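Local coordinates for protein NADH dehydrogenase (Methanothermobacter marburgensis, PDB 4R81) that binds flavin mononucleotide in a flavodoxin-like fold and probably oxidises NADH or NADPH with a quinone as electron acceptor, at residues Thr36-Asp41 with His76-Arg81; Lys16-Glu21 with Ile187-Ala192; Gln53-Arg58 with Phe104-Thr109. All coordinates share one frame; numbering follows the deposited sequence.

Contact 1 of 3, residues Thr36-Asp41 with His76-Arg81; sequences TYEVGD and HERIGR
Glu38 of strand 36-41 reaches Arg78 of helix 70-80 and Arg81 close by in the chain, and the three side chains form a salt-bridge network. In this flavodoxin-like fold the strand is the outermost on its side of the parallel sheet within the chain, so the network ties an edge strand to a helix. The backbones stay well apart: Glu38 CA and Arg78 CA, the nearest pair, are separated by 8.0 Å. Side chains and water therefore carry the contact.

Followed outward, Glu38 leaves the strand with CB directed at the helix. CG lies anti to the backbone N (chi1 -180°) and the next torsion is also extended, which carries the carboxylate across the gap. CD is the first atom to come close, with Arg81 NH2 and Arg78 CG as its neighbours. At the tip the two oxygens are used differently. Glu38 OE2 sits over one face of the Arg78 guanidinium, 3.6 Å from Arg78 NE; it hangs above the plane where no N-H is aimed, and the attraction is purely electrostatic. Arg78 has its stronger partner in Glu74, while its NH1 bonds to Tyr7 OH and passes near Gly40 CA. A CB at Gly40 would point toward the helix, so the glycine brings bare backbone to that nitrogen.

Glu38 OE1 instead takes a true hydrogen bond through its syn lone pair from Arg81 NH2, at 2.8 Å and 163°. The carboxylate and the Arg81 guanidinium are nearly coplanar, 12° apart. Two waters also donate to OE1. One donates as well to Arg78 O; the other, 2.9 Å from Glu38 OE1, accepts from Arg81 NE at 3.1 Å.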
loop_
_atom_site.group_PDB
_atom_site.type_symbol
_atom_site.label_atom_id
_atom_site.label_comp_id
_atom_site.label_asym_id
_atom_site.label_seq_id
_atom_site.Cartn_x
_atom_site.Cartn_y
_atom_site.Cartn_z
ATOM N N THR A 36 -18.352 22.026 4.179
ATOM C CA THR A 36 -17.054 22.659 4.429
ATOM C C THR A 36 -15.947 21.615 4.406
ATOM O O THR A 36 -16.216 20.417 4.428
ATOM C CB THR A 36 -17.014 23.421 5.771
ATOM O OG1 THR A 36 -17.208 22.503 6.852
ATOM C CG2 THR A 36 -18.090 24.492 5.813
ATOM N N TYR A 37 -14.696 22.057 4.380
ATOM C CA TYR A 37 -13.602 21.094 4.304
ATOM C C TYR A 37 -12.246 21.637 4.764
ATOM O O TYR A 37 -12.032 22.851 4.858
ATOM C CB TYR A 37 -13.489 20.513 2.881
ATOM C CG TYR A 37 -13.151 21.567 1.856
ATOM C CD1 TYR A 37 -11.825 21.868 1.553
ATOM C CD2 TYR A 37 -14.154 22.286 1.221
ATOM C CE1 TYR A 37 -11.511 22.848 0.636
ATOM C CE2 TYR A 37 -13.852 23.268 0.303
ATOM C CZ TYR A 37 -12.531 23.546 0.016
ATOM O OH TYR A 37 -12.235 24.522 -0.897
ATOM N N GLU A 38 -11.342 20.707 5.064
ATOM C CA GLU A 38 -9.946 21.015 5.321
ATOM C C GLU A 38 -9.127 20.002 4.539
ATOM O O GLU A 38 -9.422 18.811 4.579
ATOM C CB GLU A 38 -9.613 20.909 6.819
ATOM C CG GLU A 38 -8.147 21.236 7.137
ATOM C CD GLU A 38 -7.812 21.181 8.620
ATOM O OE1 GLU A 38 -8.728 20.979 9.449
ATOM O OE2 GLU A 38 -6.616 21.337 8.959
ATOM N N VAL A 39 -8.107 20.471 3.824
ATOM C CA VAL A 39 -7.251 19.573 3.056
ATOM C C VAL A 39 -5.948 19.273 3.776
ATOM O O VAL A 39 -5.217 20.194 4.167
ATOM C CB VAL A 39 -6.927 20.135 1.653
ATOM C CG1 VAL A 39 -6.053 19.147 0.874
ATOM C CG2 VAL A 39 -8.214 20.429 0.895
ATOM N N GLY A 40 -5.669 17.980 3.943
ATOM C CA GLY A 40 -4.375 17.532 4.412
ATOM C C GLY A 40 -3.557 17.072 3.220
ATOM O O GLY A 40 -3.707 15.944 2.752
ATOM N N ASP A 41 -2.725 17.971 2.704
ATOM C CA ASP A 41 -1.865 17.696 1.549
ATOM C C ASP A 41 -0.598 17.071 2.119
ATOM O O ASP A 41 0.330 17.778 2.535
ATOM C CB ASP A 41 -1.563 19.010 0.804
ATOM C CG ASP A 41 -0.789 18.807 -0.502
ATOM O OD1 ASP A 41 0.022 17.866 -0.598
ATOM O OD2 ASP A 41 -0.978 19.618 -1.439
ATOM N N HIS A 76 -5.669 13.346 14.366
ATOM C CA HIS A 76 -6.854 12.939 15.109
ATOM C C HIS A 76 -7.766 14.134 15.404
ATOM O O HIS A 76 -8.988 14.004 15.368
ATOM C CB HIS A 76 -6.467 12.192 16.387
ATOM C CG HIS A 76 -5.834 10.861 16.133
ATOM N ND1 HIS A 76 -5.440 10.013 17.147
ATOM C CD2 HIS A 76 -5.536 10.224 14.974
ATOM C CE1 HIS A 76 -4.918 8.919 16.624
ATOM N NE2 HIS A 76 -4.962 9.020 15.308
ATOM N N GLU A 77 -7.175 15.295 15.677
ATOM C CA GLU A 77 -7.964 16.512 15.864
ATOM C C GLU A 77 -8.694 16.912 14.584
ATOM O O GLU A 77 -9.872 17.278 14.619
ATOM C CB GLU A 77 -7.081 17.666 16.336
ATOM C CG GLU A 77 -6.523 17.500 17.730
ATOM C CD GLU A 77 -5.939 18.793 18.266
ATOM O OE1 GLU A 77 -6.498 19.868 17.952
ATOM O OE2 GLU A 77 -4.924 18.734 18.996
ATOM N N ARG A 78 -7.989 16.847 13.460
ATOM C CA ARG A 78 -8.585 17.163 12.162
ATOM C C ARG A 78 -9.756 16.240 11.834
ATOM O O ARG A 78 -10.810 16.696 11.381
ATOM C CB ARG A 78 -7.521 17.101 11.061
ATOM C CG ARG A 78 -6.466 18.191 11.193
ATOM C CD ARG A 78 -5.313 17.996 10.221
ATOM N NE ARG A 78 -4.298 19.036 10.366
ATOM C CZ ARG A 78 -3.328 19.261 9.487
ATOM N NH1 ARG A 78 -3.251 18.529 8.383
ATOM N NH2 ARG A 78 -2.448 20.228 9.699
ATOM N N ILE A 79 -9.568 14.944 12.067
ATOM C CA ILE A 79 -10.641 13.968 11.883
ATOM C C ILE A 79 -11.799 14.253 12.847
ATOM O O ILE A 79 -12.980 14.141 12.480
ATOM C CB ILE A 79 -10.110 12.530 12.071
ATOM C CG1 ILE A 79 -9.020 12.243 11.034
ATOM C CG2 ILE A 79 -11.241 11.512 11.979
ATOM C CD1 ILE A 79 -8.238 10.958 11.279
ATOM N N GLY A 80 -11.460 14.638 14.074
ATOM C CA GLY A 80 -12.468 14.926 15.079
ATOM C C GLY A 80 -13.414 16.051 14.702
ATOM O O GLY A 80 -14.577 16.046 15.109
ATOM N N ARG A 81 -12.917 17.016 13.927
ATOM C CA ARG A 81 -13.730 18.158 13.505
ATOM C C ARG A 81 -14.654 17.785 12.349
ATOM O O ARG A 81 -15.574 18.530 12.017
ATOM C CB ARG A 81 -12.846 19.343 13.093
ATOM C CG ARG A 81 -11.986 19.896 14.226
ATOM C CD ARG A 81 -11.435 21.285 13.910
ATOM N NE ARG A 81 -10.380 21.275 12.898
ATOM C CZ ARG A 81 -9.081 21.174 13.172
ATOM N NH1 ARG A 81 -8.671 21.057 14.427
ATOM N NH2 ARG A 81 -8.189 21.185 12.190
HETATM O O HOH W 1 -10.810 19.009 9.691
HETATM O O HOH W 2 -10.971 22.585 10.180
#

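Contact 2 of 3, residues Lys16-Glu21 with Ile187-Ala192; sequences KSFSRE and INLMRA. With FMN (flavin mononucleotide), chain E.
Phe18 meets segment 187-192 of helix 185-197 with the far end of its ring: CZ lies 3.6 Å from Asn188 CB, which sits at the ring edge near its plane. Beside it, Phe18 CE1 is 3.6 Å from Leu189 CD2, the two side chains running past one another head to tail. Leu189 CD2 also touches the backbone, 3.6 Å from Glu21 O, so this one methyl fits between the ring and the first turn of helix 18-32. The ring gets there because CG is anti to the backbone N (chi1 -180°), which swings it off its own helix toward its neighbour.

A second shell fixes these groups. Asn188 ND2 bonds to Gly175 O, Glu21 OE1 pairs with Arg185, and Met177 and Ser135 pack against Phe18. With the ring cut back to an alanine here, Asn188 CB and Leu189 CD2 would probably face a gap, the leucine methyl losing its aromatic neighbour.

The same turn holds the FMN phosphate. Phe18 N donates to FMN O1P at 2.9 Å. FMN O2P accepts from Ser19 N at 2.7 Å and also from the Ser19 hydroxyl. Ser17, the N-cap, gives O2P a weak bond and accepts a weak capping bond from Arg20 N. Backbone N-H groups and serine hydroxyls at a helix N terminus, gathered round a flavin phosphate, form the phosphate-binding site of flavodoxin-like proteins.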
loop_
_atom_site.group_PDB
_atom_site.type_symbol
_atom_site.label_atom_id
_atom_site.label_comp_id
_atom_site.label_asym_id
_atom_site.label_seq_id
_atom_site.Cartn_x
_atom_site.Cartn_y
_atom_site.Cartn_z
ATOM N N LYS A 16 1.164 20.088 -10.005
ATOM C CA LYS A 16 0.121 19.933 -11.006
ATOM C C LYS A 16 0.010 18.470 -11.428
ATOM O O LYS A 16 0.996 17.842 -11.815
ATOM C CB LYS A 16 0.398 20.834 -12.213
ATOM C CG LYS A 16 0.349 22.319 -11.887
ATOM C CD LYS A 16 0.469 23.171 -13.141
ATOM C CE LYS A 16 1.920 23.369 -13.553
ATOM N NZ LYS A 16 2.632 24.316 -12.645
ATOM N N SER A 17 -1.194 17.928 -11.319
ATOM C CA SER A 17 -1.473 16.557 -11.718
ATOM C C SER A 17 -2.973 16.452 -11.867
ATOM O O SER A 17 -3.704 17.359 -11.474
ATOM C CB SER A 17 -1.006 15.572 -10.652
ATOM O OG SER A 17 -1.766 15.719 -9.461
ATOM N N PHE A 18 -3.442 15.351 -12.428
ATOM C CA PHE A 18 -4.879 15.162 -12.534
ATOM C C PHE A 18 -5.507 15.080 -11.146
ATOM O O PHE A 18 -6.602 15.594 -10.929
ATOM C CB PHE A 18 -5.209 13.929 -13.370
ATOM C CG PHE A 18 -6.682 13.686 -13.525
ATOM C CD1 PHE A 18 -7.487 14.593 -14.204
ATOM C CD2 PHE A 18 -7.261 12.546 -12.995
ATOM C CE1 PHE A 18 -8.856 14.359 -14.350
ATOM C CE2 PHE A 18 -8.616 12.310 -13.127
ATOM C CZ PHE A 18 -9.417 13.215 -13.810
ATOM N N SER A 19 -4.803 14.460 -10.200
ATOM C CA SER A 19 -5.331 14.313 -8.846
ATOM C C SER A 19 -5.638 15.680 -8.220
ATOM O O SER A 19 -6.622 15.841 -7.494
ATOM C CB SER A 19 -4.358 13.521 -7.968
ATOM O OG SER A 19 -4.363 12.147 -8.336
ATOM N N ARG A 20 -4.800 16.665 -8.519
ATOM C CA ARG A 20 -5.025 18.026 -8.045
ATOM C C ARG A 20 -6.316 18.617 -8.620
ATOM O O ARG A 20 -7.059 19.300 -7.916
ATOM C CB ARG A 20 -3.824 18.919 -8.381
ATOM C CG ARG A 20 -3.946 20.335 -7.861
ATOM C CD ARG A 20 -3.496 20.420 -6.422
ATOM N NE ARG A 20 -2.132 19.922 -6.249
ATOM C CZ ARG A 20 -1.520 19.825 -5.073
ATOM N NH1 ARG A 20 -2.158 20.198 -3.972
ATOM N NH2 ARG A 20 -0.279 19.353 -4.994
ATOM N N GLU A 21 -6.591 18.341 -9.892
ATOM C CA GLU A 21 -7.832 18.792 -10.506
ATOM C C GLU A 21 -9.024 18.056 -9.907
ATOM O O GLU A 21 -10.113 18.625 -9.781
ATOM C CB GLU A 21 -7.785 18.590 -12.020
ATOM C CG GLU A 21 -6.605 19.280 -12.693
ATOM C CD GLU A 21 -6.626 19.109 -14.194
ATOM O OE1 GLU A 21 -7.543 19.654 -14.835
ATOM O OE2 GLU A 21 -5.730 18.424 -14.731
ATOM N N ILE A 187 -15.029 13.726 -18.009
ATOM C CA ILE A 187 -16.052 12.899 -17.396
ATOM C C ILE A 187 -15.655 12.544 -15.962
ATOM O O ILE A 187 -16.494 12.512 -15.062
ATOM C CB ILE A 187 -16.361 11.652 -18.264
ATOM C CG1 ILE A 187 -17.427 10.772 -17.628
ATOM C CG2 ILE A 187 -15.107 10.824 -18.526
ATOM C CD1 ILE A 187 -17.723 9.551 -18.475
ATOM N N ASN A 188 -14.368 12.307 -15.740
ATOM C CA ASN A 188 -13.907 11.985 -14.399
ATOM C C ASN A 188 -14.010 13.161 -13.429
ATOM O O ASN A 188 -14.326 12.969 -12.251
ATOM C CB ASN A 188 -12.491 11.394 -14.426
ATOM C CG ASN A 188 -12.486 9.959 -14.892
ATOM O OD1 ASN A 188 -13.510 9.277 -14.817
ATOM N ND2 ASN A 188 -11.341 9.486 -15.373
ATOM N N LEU A 189 -13.758 14.372 -13.928
ATOM C CA LEU A 189 -13.914 15.575 -13.117
ATOM C C LEU A 189 -15.387 15.824 -12.807
ATOM O O LEU A 189 -15.728 16.327 -11.736
ATOM C CB LEU A 189 -13.288 16.791 -13.812
ATOM C CG LEU A 189 -11.759 16.782 -13.947
ATOM C CD1 LEU A 189 -11.245 18.066 -14.583
ATOM C CD2 LEU A 189 -11.094 16.559 -12.596
ATOM N N MET A 190 -16.261 15.464 -13.742
ATOM C CA MET A 190 -17.696 15.561 -13.508
ATOM C C MET A 190 -18.090 14.633 -12.358
ATOM O O MET A 190 -18.890 15.005 -11.493
ATOM C CB MET A 190 -18.487 15.209 -14.778
ATOM C CG MET A 190 -19.953 15.628 -14.739
ATOM S SD MET A 190 -20.960 14.928 -16.069
ATOM C CE MET A 190 -19.908 15.239 -17.486
ATOM N N ARG A 191 -17.527 13.426 -12.357
ATOM C CA ARG A 191 -17.801 12.455 -11.301
ATOM C C ARG A 191 -17.290 12.949 -9.946
ATOM O O ARG A 191 -17.978 12.822 -8.926
ATOM C CB ARG A 191 -17.196 11.090 -11.658
ATOM C CG ARG A 191 -17.863 10.449 -12.884
ATOM C CD ARG A 191 -17.171 9.181 -13.327
ATOM N NE ARG A 191 -17.198 8.167 -12.282
ATOM C CZ ARG A 191 -16.334 7.167 -12.193
ATOM N NH1 ARG A 191 -15.360 7.052 -13.085
ATOM N NH2 ARG A 191 -16.432 6.293 -11.202
ATOM N N ALA A 192 -16.094 13.522 -9.945
ATOM C CA ALA A 192 -15.510 14.034 -8.712
ATOM C C ALA A 192 -16.371 15.156 -8.126
ATOM O O ALA A 192 -16.638 15.194 -6.921
ATOM C CB ALA A 192 -14.098 14.514 -8.960
HETATM N N1 FMN E . -2.463 2.858 -13.113
HETATM C C2 FMN E . -3.205 1.713 -12.895
HETATM O O2 FMN E . -4.287 1.575 -13.450
HETATM N N3 FMN E . -2.739 0.724 -12.051
HETATM C C4 FMN E . -1.525 0.871 -11.415
HETATM O O4 FMN E . -1.136 -0.017 -10.662
HETATM C C4A FMN E . -0.764 2.018 -11.628
HETATM N N5 FMN E . 0.463 2.183 -11.016
HETATM C C5A FMN E . 1.194 3.335 -11.226
HETATM C C6 FMN E . 2.424 3.503 -10.590
HETATM C C7 FMN E . 3.175 4.656 -10.801
HETATM C C7M FMN E . 4.489 4.845 -10.102
HETATM C C8 FMN E . 2.694 5.652 -11.651
HETATM C C8M FMN E . 3.497 6.901 -11.893
HETATM C C9 FMN E . 1.470 5.473 -12.290
HETATM C C9A FMN E . 0.712 4.322 -12.080
HETATM N N10 FMN E . -0.509 4.144 -12.710
HETATM C C10 FMN E . -1.246 3.006 -12.481
HETATM C "C1'" FMN E . -1.071 5.200 -13.606
HETATM C "C2'" FMN E . -1.605 6.283 -12.657
HETATM O "O2'" FMN E . -2.713 5.837 -11.900
HETATM C "C3'" FMN E . -1.891 7.571 -13.410
HETATM O "O3'" FMN E . -0.631 8.119 -13.762
HETATM C "C4'" FMN E . -2.651 8.559 -12.533
HETATM O "O4'" FMN E . -3.961 8.113 -12.256
HETATM C "C5'" FMN E . -2.731 9.935 -13.175
HETATM O "O5'" FMN E . -3.175 10.817 -12.171
HETATM P P FMN E . -2.166 11.947 -11.642
HETATM O O1P FMN E . -1.919 12.907 -12.792
HETATM O O2P FMN E . -2.794 12.684 -10.485
HETATM O O3P FMN E . -0.865 11.289 -11.251
#

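Contact 3 of 3, residues Gln53-Arg58 with Phe104-Thr109; sequences QEEYLR and FDRVWT. With FMN (flavin mononucleotide), chain F.
The Arg106 guanidinium receives the Glu55 carboxylate at its edge, with the two planes 64° apart. Among the rings of segment 104-109, Phe104 CD1 lies over one face of Trp108, offset toward the rim, and Trp108 CE2 sits at the edge of the Phe104 ring. Arg106 grips side-on: NE donates to Glu55 OE2 at 2.8 Å and to OE1 at 3.2 Å, in both cases through a syn lone pair, while NH2 reaches OE2 at 3.0 Å from above the carboxylate plane. The angles at hydrogen, 139° and 155° for the NE bonds, suit one N-H shared between two oxygens. A bend at chi3 of Arg106 brings its NE side round to the glutamate. Behind it, Arg106 NH1 is held by Asp71 and by Arg48 O, and Glu55 OE1 accepts from Ser52 N.

Further along, Arg58 NH1 packs 3.9 Å from Thr109 CB. A water links Arg58 NH2, at 3.0 Å, with Thr109 OG1; Ser66 O and Tyr110 O hold the same guanidinium.

On the neighbouring side of helix 53-61, Tyr56 OH donates to FMN O3P at 2.7 Å, with that oxygen near the ring plane. This flavin is also bound by His12, Ser19 and Trp93 of the second subunit. The salt bridge joins this helix to helix 98-107, and the FMN site lies at the dimer interface, as in NAD(P)H:quinone oxidoreductases of this flavodoxin-like family.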
loop_
_atom_site.group_PDB
_atom_site.type_symbol
_atom_site.label_atom_id
_atom_site.label_comp_id
_atom_site.label_asym_id
_atom_site.label_seq_id
_atom_site.Cartn_x
_atom_site.Cartn_y
_atom_site.Cartn_z
ATOM N N GLN A 53 10.313 2.622 14.968
ATOM C CA GLN A 53 10.463 1.569 15.964
ATOM C C GLN A 53 9.699 1.909 17.245
ATOM O O GLN A 53 9.018 1.050 17.818
ATOM C CB GLN A 53 11.947 1.321 16.263
ATOM C CG GLN A 53 12.222 0.490 17.517
ATOM C CD GLN A 53 11.693 -0.929 17.424
ATOM O OE1 GLN A 53 11.164 -1.347 16.392
ATOM N NE2 GLN A 53 11.838 -1.684 18.509
ATOM N N GLU A 54 9.788 3.167 17.669
ATOM C CA GLU A 54 9.128 3.604 18.893
ATOM C C GLU A 54 7.605 3.526 18.779
ATOM O O GLU A 54 6.928 3.080 19.706
ATOM C CB GLU A 54 9.579 5.018 19.275
ATOM C CG GLU A 54 11.044 5.108 19.695
ATOM C CD GLU A 54 12.006 5.186 18.515
ATOM O OE1 GLU A 54 11.553 5.166 17.349
ATOM O OE2 GLU A 54 13.225 5.280 18.757
ATOM N N GLU A 55 7.067 3.953 17.641
ATOM C CA GLU A 55 5.631 3.856 17.404
ATOM C C GLU A 55 5.192 2.398 17.314
ATOM O O GLU A 55 4.140 2.023 17.829
ATOM C CB GLU A 55 5.259 4.568 16.110
ATOM C CG GLU A 55 5.479 6.060 16.097
ATOM C CD GLU A 55 5.234 6.633 14.720
ATOM O OE1 GLU A 55 6.127 6.504 13.861
ATOM O OE2 GLU A 55 4.139 7.185 14.483
ATOM N N TYR A 56 6.003 1.583 16.649
ATOM C CA TYR A 56 5.718 0.159 16.519
ATOM C C TYR A 56 5.565 -0.496 17.888
ATOM O O TYR A 56 4.591 -1.216 18.139
ATOM C CB TYR A 56 6.818 -0.542 15.719
ATOM C CG TYR A 56 6.747 -2.043 15.815
ATOM C CD1 TYR A 56 5.847 -2.765 15.042
ATOM C CD2 TYR A 56 7.563 -2.741 16.698
ATOM C CE1 TYR A 56 5.772 -4.141 15.138
ATOM C CE2 TYR A 56 7.491 -4.117 16.805
ATOM C CZ TYR A 56 6.596 -4.811 16.021
ATOM O OH TYR A 56 6.520 -6.180 16.122
ATOM N N LEU A 57 6.521 -0.245 18.776
ATOM C CA LEU A 57 6.458 -0.821 20.113
ATOM C C LEU A 57 5.188 -0.412 20.829
ATOM O O LEU A 57 4.576 -1.224 21.527
ATOM C CB LEU A 57 7.672 -0.421 20.945
ATOM C CG LEU A 57 8.972 -1.123 20.574
ATOM C CD1 LEU A 57 10.081 -0.674 21.497
ATOM C CD2 LEU A 57 8.791 -2.628 20.648
ATOM N N ARG A 58 4.797 0.846 20.646
ATOM C CA ARG A 58 3.597 1.387 21.270
ATOM C C ARG A 58 2.357 0.663 20.757
ATOM O O ARG A 58 1.482 0.287 21.532
ATOM C CB ARG A 58 3.506 2.900 21.008
ATOM C CG ARG A 58 2.396 3.630 21.767
ATOM C CD ARG A 58 1.145 3.809 20.919
ATOM N NE ARG A 58 0.078 4.532 21.613
ATOM C CZ ARG A 58 -1.217 4.402 21.330
ATOM N NH1 ARG A 58 -1.612 3.572 20.367
ATOM N NH2 ARG A 58 -2.117 5.097 22.010
ATOM N N PHE A 104 -2.118 5.680 7.030
ATOM C CA PHE A 104 -2.885 4.640 7.708
ATOM C C PHE A 104 -2.039 3.949 8.784
ATOM O O PHE A 104 -2.492 3.793 9.927
ATOM C CB PHE A 104 -3.439 3.609 6.710
ATOM C CG PHE A 104 -4.536 4.145 5.827
ATOM C CD1 PHE A 104 -5.784 4.447 6.355
ATOM C CD2 PHE A 104 -4.324 4.335 4.471
ATOM C CE1 PHE A 104 -6.794 4.950 5.546
ATOM C CE2 PHE A 104 -5.335 4.838 3.651
ATOM C CZ PHE A 104 -6.571 5.136 4.189
ATOM N N ASP A 105 -0.814 3.557 8.431
ATOM C CA ASP A 105 0.064 2.836 9.362
ATOM C C ASP A 105 0.241 3.610 10.668
ATOM O O ASP A 105 0.223 3.030 11.757
ATOM C CB ASP A 105 1.462 2.601 8.766
ATOM C CG ASP A 105 1.456 1.707 7.533
ATOM O OD1 ASP A 105 0.454 1.007 7.280
ATOM O OD2 ASP A 105 2.487 1.708 6.815
ATOM N N ARG A 106 0.406 4.926 10.542
ATOM C CA ARG A 106 0.746 5.783 11.675
ATOM C C ARG A 106 -0.448 6.419 12.385
ATOM O O ARG A 106 -0.378 6.719 13.583
ATOM C CB ARG A 106 1.719 6.881 11.225
ATOM C CG ARG A 106 3.047 6.359 10.675
ATOM C CD ARG A 106 4.062 7.484 10.523
ATOM N NE ARG A 106 4.301 8.132 11.809
ATOM C CZ ARG A 106 4.142 9.430 12.056
ATOM N NH1 ARG A 106 3.781 10.261 11.091
ATOM N NH2 ARG A 106 4.366 9.897 13.280
ATOM N N VAL A 107 -1.536 6.632 11.655
ATOM C CA VAL A 107 -2.656 7.394 12.196
ATOM C C VAL A 107 -3.750 6.481 12.732
ATOM O O VAL A 107 -4.430 6.824 13.692
ATOM C CB VAL A 107 -3.184 8.436 11.167
ATOM C CG1 VAL A 107 -4.392 9.217 11.719
ATOM C CG2 VAL A 107 -2.055 9.398 10.775
ATOM N N TRP A 108 -3.891 5.294 12.150
ATOM C CA TRP A 108 -4.888 4.347 12.638
ATOM C C TRP A 108 -4.325 3.586 13.844
ATOM O O TRP A 108 -3.955 2.412 13.742
ATOM C CB TRP A 108 -5.282 3.362 11.533
ATOM C CG TRP A 108 -6.410 3.753 10.558
ATOM C CD1 TRP A 108 -6.941 2.937 9.607
ATOM C CD2 TRP A 108 -7.134 5.009 10.449
ATOM N NE1 TRP A 108 -7.931 3.586 8.911
ATOM C CE2 TRP A 108 -8.073 4.854 9.405
ATOM C CE3 TRP A 108 -7.077 6.238 11.121
ATOM C CZ2 TRP A 108 -8.953 5.874 9.023
ATOM C CZ3 TRP A 108 -7.952 7.254 10.736
ATOM C CH2 TRP A 108 -8.876 7.063 9.696
ATOM N N THR A 109 -4.270 4.254 14.992
ATOM C CA THR A 109 -3.554 3.736 16.162
ATOM C C THR A 109 -4.416 2.907 17.098
ATOM O O THR A 109 -5.638 3.054 17.132
ATOM C CB THR A 109 -2.905 4.886 16.962
ATOM O OG1 THR A 109 -3.897 5.871 17.277
ATOM C CG2 THR A 109 -1.829 5.536 16.140
HETATM N N1 FMN F . -2.636 -8.102 10.914
HETATM C C2 FMN F . -3.569 -8.499 9.974
HETATM O O2 FMN F . -3.919 -9.674 9.893
HETATM N N3 FMN F . -4.119 -7.580 9.116
HETATM C C4 FMN F . -3.759 -6.250 9.177
HETATM O O4 FMN F . -4.262 -5.449 8.394
HETATM C C4A FMN F . -2.826 -5.827 10.115
HETATM N N5 FMN F . -2.451 -4.498 10.190
HETATM C C5A FMN F . -1.502 -4.105 11.116
HETATM C C6 FMN F . -1.114 -2.771 11.190
HETATM C C7 FMN F . -0.168 -2.373 12.127
HETATM C C7M FMN F . 0.260 -0.945 12.195
HETATM C C8 FMN F . 0.394 -3.301 12.995
HETATM C C8M FMN F . 1.412 -2.869 14.005
HETATM C C9 FMN F . -0.001 -4.630 12.919
HETATM C C9A FMN F . -0.946 -5.042 11.983
HETATM N N10 FMN F . -1.347 -6.367 11.914
HETATM C C10 FMN F . -2.268 -6.767 10.976
HETATM C "C1'" FMN F . -0.732 -7.414 12.791
HETATM C "C2'" FMN F . 0.640 -7.717 12.163
HETATM O "O2'" FMN F . 0.558 -8.333 10.886
HETATM C "C3'" FMN F . 1.465 -8.568 13.103
HETATM O "O3'" FMN F . 1.733 -7.799 14.258
HETATM C "C4'" FMN F . 2.778 -8.948 12.448
HETATM O "O4'" FMN F . 2.587 -9.949 11.473
HETATM C "C5'" FMN F . 3.765 -9.447 13.486
HETATM O "O5'" FMN F . 5.040 -9.460 12.891
HETATM P P FMN F . 6.227 -8.657 13.609
HETATM O O1P FMN F . 6.486 -9.252 14.982
HETATM O O2P FMN F . 7.441 -8.772 12.716
HETATM O O3P FMN F . 5.818 -7.216 13.778
HETATM O O HOH W 3 1.921 6.532 15.282
HETATM O O HOH W 4 -4.447 5.685 20.146
#

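In the fold
From the N terminus, the chain enters contact 2 at 16-21, just after strand 5-10, and returns to it only at 187-192, so this contact closes a loop spanning most of the fold. Contacts 1 and 3 both lie within that span and cross, their segments alternating in the order 36-41, 53-58, 76-81, 104-109. Contact 1 joins an edge strand to helix 70-80, and contact 3 joins helices 53-61 and 98-107. The two touch where His76 meets Val107 and Ile79 packs on Trp108. Asp41 and Arg20 link contacts 1 and 2 by a salt bridge, whereas contacts 2 and 3 stay about 14 Å apart at their nearest atoms, on opposite sides of the chain's centre.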